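Local coordinates for cell envelope-related transcriptional attenuator domain-containing protein (Eubacterium siraeum, PDB 4OBM) that is of unknown function but belongs to the LytR-CpsA-Psr family, whose members probably attach glycopolymers to the bacterial cell wall, at residues T45-A48 with K49-T52; I98-T101 with K102-T106; Y157-D161 with E162-C166; F176-Q179 with N180-T184. All coordinates share one frame; numbering follows the deposited sequence.

Interaction 1. Residues T45-A48 with K49-T52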
loop_
_atom_site.group_PDB
_atom_site.type_symbol
_atom_site.label_atom_id
_atom_site.label_comp_id
_atom_site.label_asym_id
_atom_site.label_seq_id
_atom_site.Cartn_x
_atom_site.Cartn_y
_atom_site.Cartn_z
ATOM N N THR A 45 -0.481 5.637 -3.225
ATOM C CA THR A 45 -0.602 6.989 -3.766
ATOM C C THR A 45 -1.846 7.092 -4.626
ATOM O O THR A 45 -1.951 6.423 -5.663
ATOM C CB THR A 45 0.651 7.378 -4.576
ATOM O OG1 THR A 45 1.803 7.267 -3.747
ATOM C CG2 THR A 45 0.571 8.805 -5.158
ATOM N N TYR A 46 -2.777 7.958 -4.203
ATOM C CA TYR A 46 -3.991 8.244 -4.953
ATOM C C TYR A 46 -3.720 9.378 -5.936
ATOM O O TYR A 46 -3.326 10.479 -5.525
ATOM C CB TYR A 46 -5.141 8.610 -3.998
ATOM C CG TYR A 46 -6.395 9.122 -4.682
ATOM C CD1 TYR A 46 -7.077 8.341 -5.614
ATOM C CD2 TYR A 46 -6.901 10.389 -4.399
ATOM C CE1 TYR A 46 -8.230 8.804 -6.241
ATOM C CE2 TYR A 46 -8.061 10.859 -5.014
ATOM C CZ TYR A 46 -8.731 10.054 -5.920
ATOM O OH TYR A 46 -9.863 10.523 -6.539
ATOM N N ILE A 47 -3.884 9.096 -7.234
ATOM C CA ILE A 47 -3.741 10.109 -8.291
ATOM C C ILE A 47 -5.160 10.392 -8.793
ATOM O O ILE A 47 -5.700 9.606 -9.569
ATOM C CB ILE A 47 -2.759 9.724 -9.431
ATOM C CG1 ILE A 47 -1.496 8.978 -8.920
ATOM C CG2 ILE A 47 -2.448 10.941 -10.340
ATOM C CD1 ILE A 47 -0.304 9.807 -8.442
ATOM N N ALA A 48 -5.774 11.479 -8.295
ATOM C CA ALA A 48 -7.146 11.873 -8.604
ATOM C C ALA A 48 -7.391 12.076 -10.098
ATOM O O ALA A 48 -8.450 11.671 -10.575
ATOM C CB ALA A 48 -7.521 13.134 -7.847
ATOM N N LYS A 49 -6.432 12.682 -10.832
ATOM C CA LYS A 49 -6.551 12.929 -12.282
ATOM C C LYS A 49 -6.729 11.603 -13.056
ATOM O O LYS A 49 -7.529 11.547 -13.990
ATOM C CB LYS A 49 -5.314 13.685 -12.806
ATOM C CG LYS A 49 -5.509 14.334 -14.171
ATOM C CD LYS A 49 -4.184 14.772 -14.803
ATOM C CE LYS A 49 -3.639 13.760 -15.786
ATOM N NZ LYS A 49 -2.351 14.208 -16.381
ATOM N N ASN A 50 -6.006 10.542 -12.632
ATOM C CA ASN A 50 -6.019 9.221 -13.259
ATOM C C ASN A 50 -7.021 8.243 -12.611
ATOM O O ASN A 50 -7.166 7.121 -13.102
ATOM C CB ASN A 50 -4.611 8.618 -13.212
ATOM C CG ASN A 50 -3.679 9.168 -14.257
ATOM O OD1 ASN A 50 -3.256 10.323 -14.204
ATOM N ND2 ASN A 50 -3.317 8.335 -15.222
ATOM N N ASN A 51 -7.724 8.669 -11.533
ATOM C CA ASN A 51 -8.684 7.839 -10.785
ATOM C C ASN A 51 -8.042 6.482 -10.453
ATOM O O ASN A 51 -8.638 5.423 -10.673
ATOM C CB ASN A 51 -10.022 7.666 -11.547
ATOM C CG ASN A 51 -10.852 8.916 -11.667
ATOM O OD1 ASN A 51 -11.040 9.461 -12.756
ATOM N ND2 ASN A 51 -11.391 9.389 -10.555
ATOM N N THR A 52 -6.791 6.526 -9.980
ATOM C CA THR A 52 -6.044 5.317 -9.654
ATOM C C THR A 52 -5.327 5.457 -8.309
ATOM O O THR A 52 -5.071 6.564 -7.823
ATOM C CB THR A 52 -5.069 4.919 -10.805
ATOM O OG1 THR A 52 -4.746 3.530 -10.682
ATOM C CG2 THR A 52 -3.783 5.754 -10.840
#

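Interaction 2. Residues I98-T101 with K102-T106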
loop_
_atom_site.group_PDB
_atom_site.type_symbol
_atom_site.label_atom_id
_atom_site.label_comp_id
_atom_site.label_asym_id
_atom_site.label_seq_id
_atom_site.Cartn_x
_atom_site.Cartn_y
_atom_site.Cartn_z
ATOM N N ILE A 98 -0.072 4.057 8.325
ATOM C CA ILE A 98 -0.860 3.086 9.087
ATOM C C ILE A 98 0.049 1.899 9.410
ATOM O O ILE A 98 0.538 1.247 8.492
ATOM C CB ILE A 98 -2.189 2.590 8.409
ATOM C CG1 ILE A 98 -3.096 3.750 7.927
ATOM C CG2 ILE A 98 -2.960 1.620 9.362
ATOM C CD1 ILE A 98 -4.129 3.316 6.912
ATOM N N ARG A 99 0.269 1.604 10.682
ATOM C CA ARG A 99 1.016 0.397 11.016
ATOM C C ARG A 99 0.014 -0.633 11.459
ATOM O O ARG A 99 -0.629 -0.470 12.502
ATOM C CB ARG A 99 2.111 0.611 12.084
ATOM C CG ARG A 99 2.741 -0.725 12.524
ATOM C CD ARG A 99 3.562 -0.603 13.788
ATOM N NE ARG A 99 4.671 0.312 13.564
ATOM C CZ ARG A 99 5.698 0.478 14.378
ATOM N NH1 ARG A 99 5.786 -0.229 15.503
ATOM N NH2 ARG A 99 6.648 1.346 14.078
ATOM N N PHE A 100 -0.153 -1.668 10.636
ATOM C CA PHE A 100 -1.051 -2.774 10.930
ATOM C C PHE A 100 -0.332 -3.797 11.758
ATOM O O PHE A 100 0.892 -3.826 11.756
ATOM C CB PHE A 100 -1.538 -3.441 9.623
ATOM C CG PHE A 100 -2.493 -2.617 8.800
ATOM C CD1 PHE A 100 -3.845 -2.555 9.127
ATOM C CD2 PHE A 100 -2.050 -1.930 7.673
ATOM C CE1 PHE A 100 -4.726 -1.783 8.372
ATOM C CE2 PHE A 100 -2.936 -1.163 6.912
ATOM C CZ PHE A 100 -4.268 -1.100 7.263
ATOM N N THR A 101 -1.090 -4.663 12.436
ATOM C CA THR A 101 -0.549 -5.835 13.115
ATOM C C THR A 101 -1.201 -7.051 12.452
ATOM O O THR A 101 -2.122 -6.875 11.633
ATOM C CB THR A 101 -0.796 -5.791 14.616
ATOM O OG1 THR A 101 -2.207 -5.897 14.809
ATOM C CG2 THR A 101 -0.194 -4.530 15.296
ATOM N N LYS A 102 -0.799 -8.282 12.833
ATOM C CA LYS A 102 -1.462 -9.460 12.257
ATOM C C LYS A 102 -2.967 -9.362 12.512
ATOM O O LYS A 102 -3.769 -9.574 11.601
ATOM C CB LYS A 102 -0.886 -10.774 12.828
ATOM C CG LYS A 102 -1.702 -12.010 12.493
ATOM C CD LYS A 102 -1.036 -13.254 12.956
ATOM C CE LYS A 102 -1.892 -14.467 12.650
ATOM N NZ LYS A 102 -1.156 -15.730 12.923
ATOM N N SER A 103 -3.316 -8.962 13.745
ATOM C CA SER A 103 -4.674 -8.817 14.243
ATOM C C SER A 103 -5.485 -7.720 13.506
ATOM O O SER A 103 -6.595 -8.004 13.051
ATOM C CB SER A 103 -4.637 -8.529 15.743
ATOM O OG SER A 103 -5.943 -8.445 16.283
ATOM N N THR A 104 -4.950 -6.483 13.404
ATOM C CA THR A 104 -5.705 -5.379 12.797
ATOM C C THR A 104 -5.846 -5.539 11.263
ATOM O O THR A 104 -6.935 -5.268 10.746
ATOM C CB THR A 104 -5.178 -3.992 13.217
ATOM O OG1 THR A 104 -3.889 -3.747 12.668
ATOM C CG2 THR A 104 -5.157 -3.811 14.730
ATOM N N LEU A 105 -4.806 -6.026 10.555
ATOM C CA LEU A 105 -4.887 -6.267 9.106
ATOM C C LEU A 105 -5.921 -7.384 8.769
ATOM O O LEU A 105 -6.657 -7.252 7.795
ATOM C CB LEU A 105 -3.503 -6.625 8.508
ATOM C CG LEU A 105 -3.407 -6.612 6.954
ATOM C CD1 LEU A 105 -4.144 -5.385 6.315
ATOM C CD2 LEU A 105 -1.966 -6.670 6.482
ATOM N N THR A 106 -5.967 -8.470 9.573
ATOM C CA THR A 106 -6.897 -9.584 9.359
ATOM C C THR A 106 -8.328 -9.086 9.588
ATOM O O THR A 106 -9.234 -9.428 8.818
ATOM C CB THR A 106 -6.530 -10.764 10.274
ATOM O OG1 THR A 106 -5.145 -11.085 10.086
ATOM C CG2 THR A 106 -7.400 -11.994 10.035
HETATM O O HOH W 1 -2.458 -1.732 13.987
#

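Interaction 3. Residues Y157-D161 with E162-C166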
loop_
_atom_site.group_PDB
_atom_site.type_symbol
_atom_site.label_atom_id
_atom_site.label_comp_id
_atom_site.label_asym_id
_atom_site.label_seq_id
_atom_site.Cartn_x
_atom_site.Cartn_y
_atom_site.Cartn_z
ATOM N N TYR A 157 8.086 -18.310 -0.743
ATOM C CA TYR A 157 7.166 -18.694 -1.808
ATOM C C TYR A 157 7.769 -19.767 -2.762
ATOM O O TYR A 157 7.143 -20.122 -3.769
ATOM C CB TYR A 157 6.754 -17.439 -2.609
ATOM C CG TYR A 157 5.920 -16.458 -1.811
ATOM C CD1 TYR A 157 4.556 -16.661 -1.623
ATOM C CD2 TYR A 157 6.493 -15.327 -1.242
ATOM C CE1 TYR A 157 3.791 -15.783 -0.863
ATOM C CE2 TYR A 157 5.731 -14.426 -0.494
ATOM C CZ TYR A 157 4.380 -14.664 -0.302
ATOM O OH TYR A 157 3.620 -13.789 0.438
ATOM N N GLY A 158 8.971 -20.254 -2.441
ATOM C CA GLY A 158 9.699 -21.227 -3.254
ATOM C C GLY A 158 10.195 -20.639 -4.564
ATOM O O GLY A 158 10.292 -21.350 -5.569
ATOM N N VAL A 159 10.482 -19.320 -4.572
ATOM C CA VAL A 159 10.947 -18.566 -5.744
ATOM C C VAL A 159 12.287 -17.893 -5.396
ATOM O O VAL A 159 12.427 -17.366 -4.289
ATOM C CB VAL A 159 9.875 -17.521 -6.197
ATOM C CG1 VAL A 159 10.288 -16.809 -7.480
ATOM C CG2 VAL A 159 8.495 -18.159 -6.377
ATOM N N LYS A 160 13.259 -17.886 -6.330
ATOM C CA LYS A 160 14.559 -17.228 -6.122
ATOM C C LYS A 160 14.360 -15.690 -6.021
ATOM O O LYS A 160 14.917 -15.059 -5.117
ATOM C CB LYS A 160 15.552 -17.613 -7.245
ATOM C CG LYS A 160 16.707 -16.629 -7.526
ATOM C CD LYS A 160 17.930 -16.840 -6.638
ATOM C CE LYS A 160 19.143 -16.156 -7.216
ATOM N NZ LYS A 160 20.295 -16.170 -6.279
ATOM N N ASP A 161 13.526 -15.124 -6.916
ATOM C CA ASP A 161 13.176 -13.699 -7.017
ATOM C C ASP A 161 13.036 -13.008 -5.642
ATOM O O ASP A 161 12.063 -13.247 -4.917
ATOM C CB ASP A 161 11.870 -13.544 -7.810
ATOM C CG ASP A 161 11.598 -12.162 -8.356
ATOM O OD1 ASP A 161 12.401 -11.241 -8.080
ATOM O OD2 ASP A 161 10.599 -12.006 -9.090
ATOM N N GLU A 162 14.026 -12.154 -5.288
ATOM C CA GLU A 162 14.011 -11.439 -4.005
ATOM C C GLU A 162 12.838 -10.443 -3.919
ATOM O O GLU A 162 12.407 -10.124 -2.815
ATOM C CB GLU A 162 15.346 -10.723 -3.729
ATOM C CG GLU A 162 15.899 -11.069 -2.350
ATOM C CD GLU A 162 16.970 -10.156 -1.776
ATOM O OE1 GLU A 162 16.922 -9.883 -0.553
ATOM O OE2 GLU A 162 17.870 -9.732 -2.540
ATOM N N LEU A 163 12.303 -10.000 -5.086
ATOM C CA LEU A 163 11.183 -9.062 -5.164
ATOM C C LEU A 163 9.819 -9.755 -5.196
ATOM O O LEU A 163 8.807 -9.073 -5.078
ATOM C CB LEU A 163 11.322 -8.156 -6.398
ATOM C CG LEU A 163 12.431 -7.118 -6.346
ATOM C CD1 LEU A 163 12.542 -6.399 -7.685
ATOM C CD2 LEU A 163 12.193 -6.111 -5.197
ATOM N N TYR A 164 9.779 -11.091 -5.345
ATOM C CA TYR A 164 8.524 -11.853 -5.396
ATOM C C TYR A 164 7.571 -11.569 -4.203
ATOM O O TYR A 164 6.382 -11.380 -4.482
ATOM C CB TYR A 164 8.762 -13.367 -5.530
ATOM C CG TYR A 164 7.487 -14.091 -5.900
ATOM C CD1 TYR A 164 7.029 -14.107 -7.216
ATOM C CD2 TYR A 164 6.686 -14.677 -4.922
ATOM C CE1 TYR A 164 5.811 -14.690 -7.552
ATOM C CE2 TYR A 164 5.473 -15.278 -5.250
ATOM C CZ TYR A 164 5.038 -15.280 -6.567
ATOM O OH TYR A 164 3.852 -15.872 -6.911
ATOM N N PRO A 165 8.000 -11.495 -2.907
ATOM C CA PRO A 165 7.021 -11.190 -1.834
ATOM C C PRO A 165 6.367 -9.804 -2.021
ATOM O O PRO A 165 5.198 -9.629 -1.680
ATOM C CB PRO A 165 7.856 -11.256 -0.555
ATOM C CG PRO A 165 9.065 -12.058 -0.922
ATOM C CD PRO A 165 9.352 -11.698 -2.340
ATOM N N CYS A 166 7.112 -8.851 -2.621
ATOM C CA CYS A 166 6.667 -7.493 -2.949
ATOM C C CYS A 166 5.655 -7.534 -4.086
ATOM O O CYS A 166 4.642 -6.841 -4.028
ATOM C CB CYS A 166 7.861 -6.612 -3.313
ATOM S SG CYS A 166 8.960 -6.252 -1.927
#

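Interaction 4. Residues F176-Q179 with N180-T184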
loop_
_atom_site.group_PDB
_atom_site.type_symbol
_atom_site.label_atom_id
_atom_site.label_comp_id
_atom_site.label_asym_id
_atom_site.label_seq_id
_atom_site.Cartn_x
_atom_site.Cartn_y
_atom_site.Cartn_z
ATOM N N PHE A 176 -7.618 -6.937 -3.876
ATOM C CA PHE A 176 -8.439 -6.632 -2.687
ATOM C C PHE A 176 -9.148 -5.265 -2.813
ATOM O O PHE A 176 -10.324 -5.159 -2.468
ATOM C CB PHE A 176 -7.562 -6.672 -1.406
ATOM C CG PHE A 176 -8.250 -6.196 -0.146
ATOM C CD1 PHE A 176 -9.271 -6.943 0.437
ATOM C CD2 PHE A 176 -7.882 -4.996 0.455
ATOM C CE1 PHE A 176 -9.925 -6.486 1.589
ATOM C CE2 PHE A 176 -8.544 -4.538 1.597
ATOM C CZ PHE A 176 -9.553 -5.291 2.163
ATOM N N ILE A 177 -8.432 -4.238 -3.324
ATOM C CA ILE A 177 -8.963 -2.884 -3.510
ATOM C C ILE A 177 -9.988 -2.866 -4.661
ATOM O O ILE A 177 -11.043 -2.259 -4.520
ATOM C CB ILE A 177 -7.836 -1.827 -3.713
ATOM C CG1 ILE A 177 -7.009 -1.643 -2.406
ATOM C CG2 ILE A 177 -8.414 -0.469 -4.192
ATOM C CD1 ILE A 177 -5.603 -1.005 -2.582
ATOM N N ASP A 178 -9.666 -3.511 -5.791
ATOM C CA ASP A 178 -10.541 -3.574 -6.967
ATOM C C ASP A 178 -11.822 -4.363 -6.728
ATOM O O ASP A 178 -12.886 -3.935 -7.179
ATOM C CB ASP A 178 -9.797 -4.199 -8.150
ATOM C CG ASP A 178 -8.717 -3.323 -8.737
ATOM O OD1 ASP A 178 -8.673 -2.115 -8.390
ATOM O OD2 ASP A 178 -7.958 -3.822 -9.592
ATOM N N GLN A 179 -11.732 -5.512 -6.055
ATOM C CA GLN A 179 -12.906 -6.365 -5.858
ATOM C C GLN A 179 -13.847 -5.903 -4.751
ATOM O O GLN A 179 -15.024 -6.287 -4.776
ATOM C CB GLN A 179 -12.480 -7.803 -5.567
ATOM C CG GLN A 179 -11.872 -8.496 -6.778
ATOM C CD GLN A 179 -11.092 -9.709 -6.376
ATOM O OE1 GLN A 179 -11.435 -10.399 -5.412
ATOM N NE2 GLN A 179 -10.048 -10.016 -7.131
ATOM N N ASN A 180 -13.350 -5.124 -3.775
ATOM C CA ASN A 180 -14.166 -4.729 -2.627
ATOM C C ASN A 180 -14.340 -3.231 -2.427
ATOM O O ASN A 180 -15.105 -2.865 -1.537
ATOM C CB ASN A 180 -13.568 -5.296 -1.355
ATOM C CG ASN A 180 -13.560 -6.784 -1.293
ATOM O OD1 ASN A 180 -14.607 -7.425 -1.152
ATOM N ND2 ASN A 180 -12.370 -7.355 -1.388
ATOM N N PHE A 181 -13.624 -2.368 -3.169
ATOM C CA PHE A 181 -13.782 -0.920 -2.954
ATOM C C PHE A 181 -14.464 -0.247 -4.115
ATOM O O PHE A 181 -15.076 0.797 -3.909
ATOM C CB PHE A 181 -12.449 -0.214 -2.656
ATOM C CG PHE A 181 -11.920 -0.439 -1.265
ATOM C CD1 PHE A 181 -11.298 -1.634 -0.924
ATOM C CD2 PHE A 181 -12.008 0.559 -0.303
ATOM C CE1 PHE A 181 -10.798 -1.837 0.362
ATOM C CE2 PHE A 181 -11.495 0.363 0.980
ATOM C CZ PHE A 181 -10.893 -0.835 1.305
ATOM N N ILE A 182 -14.374 -0.824 -5.331
ATOM C CA ILE A 182 -15.051 -0.248 -6.494
ATOM C C ILE A 182 -16.556 -0.389 -6.240
ATOM O O ILE A 182 -17.027 -1.478 -5.915
ATOM C CB ILE A 182 -14.582 -0.871 -7.850
ATOM C CG1 ILE A 182 -13.087 -0.554 -8.111
ATOM C CG2 ILE A 182 -15.465 -0.393 -9.030
ATOM C CD1 ILE A 182 -12.387 -1.345 -9.254
ATOM N N GLY A 183 -17.257 0.734 -6.283
ATOM C CA GLY A 183 -18.695 0.778 -6.057
ATOM C C GLY A 183 -19.113 0.955 -4.609
ATOM O O GLY A 183 -20.318 0.979 -4.334
ATOM N N THR A 184 -18.140 1.079 -3.661
ATOM C CA THR A 184 -18.500 1.279 -2.248
ATOM C C THR A 184 -18.998 2.707 -2.017
ATOM O O THR A 184 -18.663 3.618 -2.792
ATOM C CB THR A 184 -17.378 0.919 -1.253
ATOM O OG1 THR A 184 -16.159 1.576 -1.584
ATOM C CG2 THR A 184 -17.179 -0.568 -1.117
#

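Interaction 1. Residues T45-A48 with K49-T52
I47 and T52 face each other as an antiparallel hydrogen-bonded pair, 5.5 Å between their CA atoms, where strand 40-47 turns back into strand 52-58. The hairpin carries a G1 beta bulge, since N51 and T52 both stand against I47. I47 N bonds to T52 O at 2.9 Å, while the return bond from T52 N to I47 O is longer, 3.3 Å, yet nearly straight at its hydrogen (171°). Within the turn the grip weakens: N50 N to I47 O and N51 N to A48 O are both weak. N51 accepts the positive phi (49°) demanded by the bulge. On one face CB of I47 lies 4.3 Å from CG2 of T52, and the I47 side chain runs alongside N50. On the other, Y46 swings its ring anti to the backbone N (chi1 172°), which places CD1 3.5 Å from T52 O and one ring face under A48 N. The polar tips look elsewhere: Y46 OH and N51 ND2 both bond to T219 OG1. The division is instructive: the reversal itself rests on backbone amides, whereas the polar ends of Y46 and N51 tie the turn to helix 213-220, and T52 OG1 bonds to D229 of the neighbouring strand 228-230.

Interaction 2. Residues I98-T101 with K102-T106
F100 and L105 approach to 5.5 Å between CA atoms where strand 94-100 passes through T101 straight into helix 102-112, a junction sealed by a capping box. T101 is the N-cap: its OG1 accepts from T104 N at 3.1 Å, and T104 OG1 accepts in return from T101 N at 3.0 Å, both bonds close to straight. Each threonine has its OG1 tucked between the backbone N and the carbonyl carbon (chi1 67° at T101, 68° at T104), the rotation that turns T101 OG1 forward to T104 N and T104 OG1 back to T101 N. The first helical turn is then closed by L105 N bonding to T101 O. A water sits between T104 OG1 and R99 O, linking the box to the backbone of R99 in the strand. With a valine in place of T104 the hydroxyl is gone, and T101 N would probably be left without its acceptor and the water without one of its partners. Beneath the polar cap lies an apolar layer, in which F100 is sandwiched between I98 and L105, with L30 and I196 of neighbouring elements also against its side chain. At the ring's edge T104 OG1 comes within 3.7 Å of F100 CD1. Over one face of the F100 ring stands L105 CD1, 4.0 Å from the ring centroid and only 10° off its normal, while I98 CG2 lies against the opposite face, offset toward the rim.

Interaction 3. Residues Y157-D161 with E162-C166
Y157 and Y164 meet as an offset edge-to-face pair, the edge of Y164 turned toward the face of Y157, with centroids 5.4 Å apart and planes at 65°. The closest approach is at the root of the first ring, where Y157 CB lies 3.6 Å from Y164 CD2. P165 extends the apolar surface, its CB 3.8 Å from Y157 CE2. V159 closes over a face of Y164, its CG2 standing 4.1 Å from the ring centroid in a CH-pi contact. Behind this cluster D161 begins a type I beta turn that ends at Y164: Y164 N bonds to D161 O at 3.2 Å. With CG anti to the backbone N (chi1 -162°), the carboxylate reaches forward so that OD1 accepts from L163 N, also at 3.2 Å, in a capping bond that arrives from above the carboxylate plane. The other oxygen, OD2, makes a salt bridge to K167 NZ, six residues on in helix 164-181. Were D161 an alanine, L163 N would probably lose its side-chain acceptor and K167 its counter-charge, and the turn into the helix would be held less firmly. Farther out, Y157 OH bonds to Y151 O of helix 145-152, while L163 and E162 pack on Y242. The loop thus leads from helix 145-152 into helix 164-181, and the turn at E162 and L163 lies against strand 241-244 at the protein surface.

Interaction 4. Residues F176-Q179 with N180-T184
N180 keeps CG anti to its carbonyl carbon (chi1 -64°), which folds the amide back along the helix toward F176, while F176 sends its own ring anti to the backbone N (chi1 172°). N180 ND2 thus bonds to F176 O at 3.2 Å, in the carbonyl plane and on a lone pair, and F176 O lies close to the plane of the N180 amide. The backbone N of N180 also reaches F176 O, but at 3.3 Å and only weakly, so the side chain supplements a poorly aimed helical bond. ND2 has a second partner in N114 O, and the amide is thereby pinned between two carbonyls, its nitrogen also 3.6 Å from F176 CD1. The F181 ring meets F176 in an offset edge-to-face pair, edge of F181 toward the face of F176, with centroids 5.8 Å apart and planes at 76°. F181 N holds I177 O at 2.9 Å. Beyond it I182 runs alongside D178, CD1 3.4 Å from D178 O, while both carboxylate oxygens of D178 are engaged outside, by S226 OG and V227 N. The chain then leaves helix 164-181 through a type II beta turn from F181 to T184, in which F181 O accepts from both T184 N and T184 OG1. A pentaethylene glycol, probably from crystallisation, lies about 4 Å from the F181 side chain. The chemistry implies a helix end closed on two fronts: an asparagine amide and a threonine hydroxyl satisfy carbonyls, and paired phenylalanines fill the apolar side.

All four contacts sit where a strand or helix begins or ends, yet each solves the problem differently. Interactions 1, 2 and 4 are partly buried, whereas interaction 3 lies on the surface. Interactions 1 and 2 reach the same mixed sheet from opposite sides of the chain's centre, about 25 Å apart between centres; the first relies on backbone amides, the second on reciprocal hydroxyl caps. Interactions 3 and 4 mark the two ends of helix 164-181, about 26 Å apart between centres: a charged carboxylate opens it, an amide and hydroxyl close it, and each adds an edge-to-face aromatic pair. F100 and F181 both lie about 4 Å from bound pentaethylene glycol, probably from the crystallisation liquor, though such molecules often mark pockets.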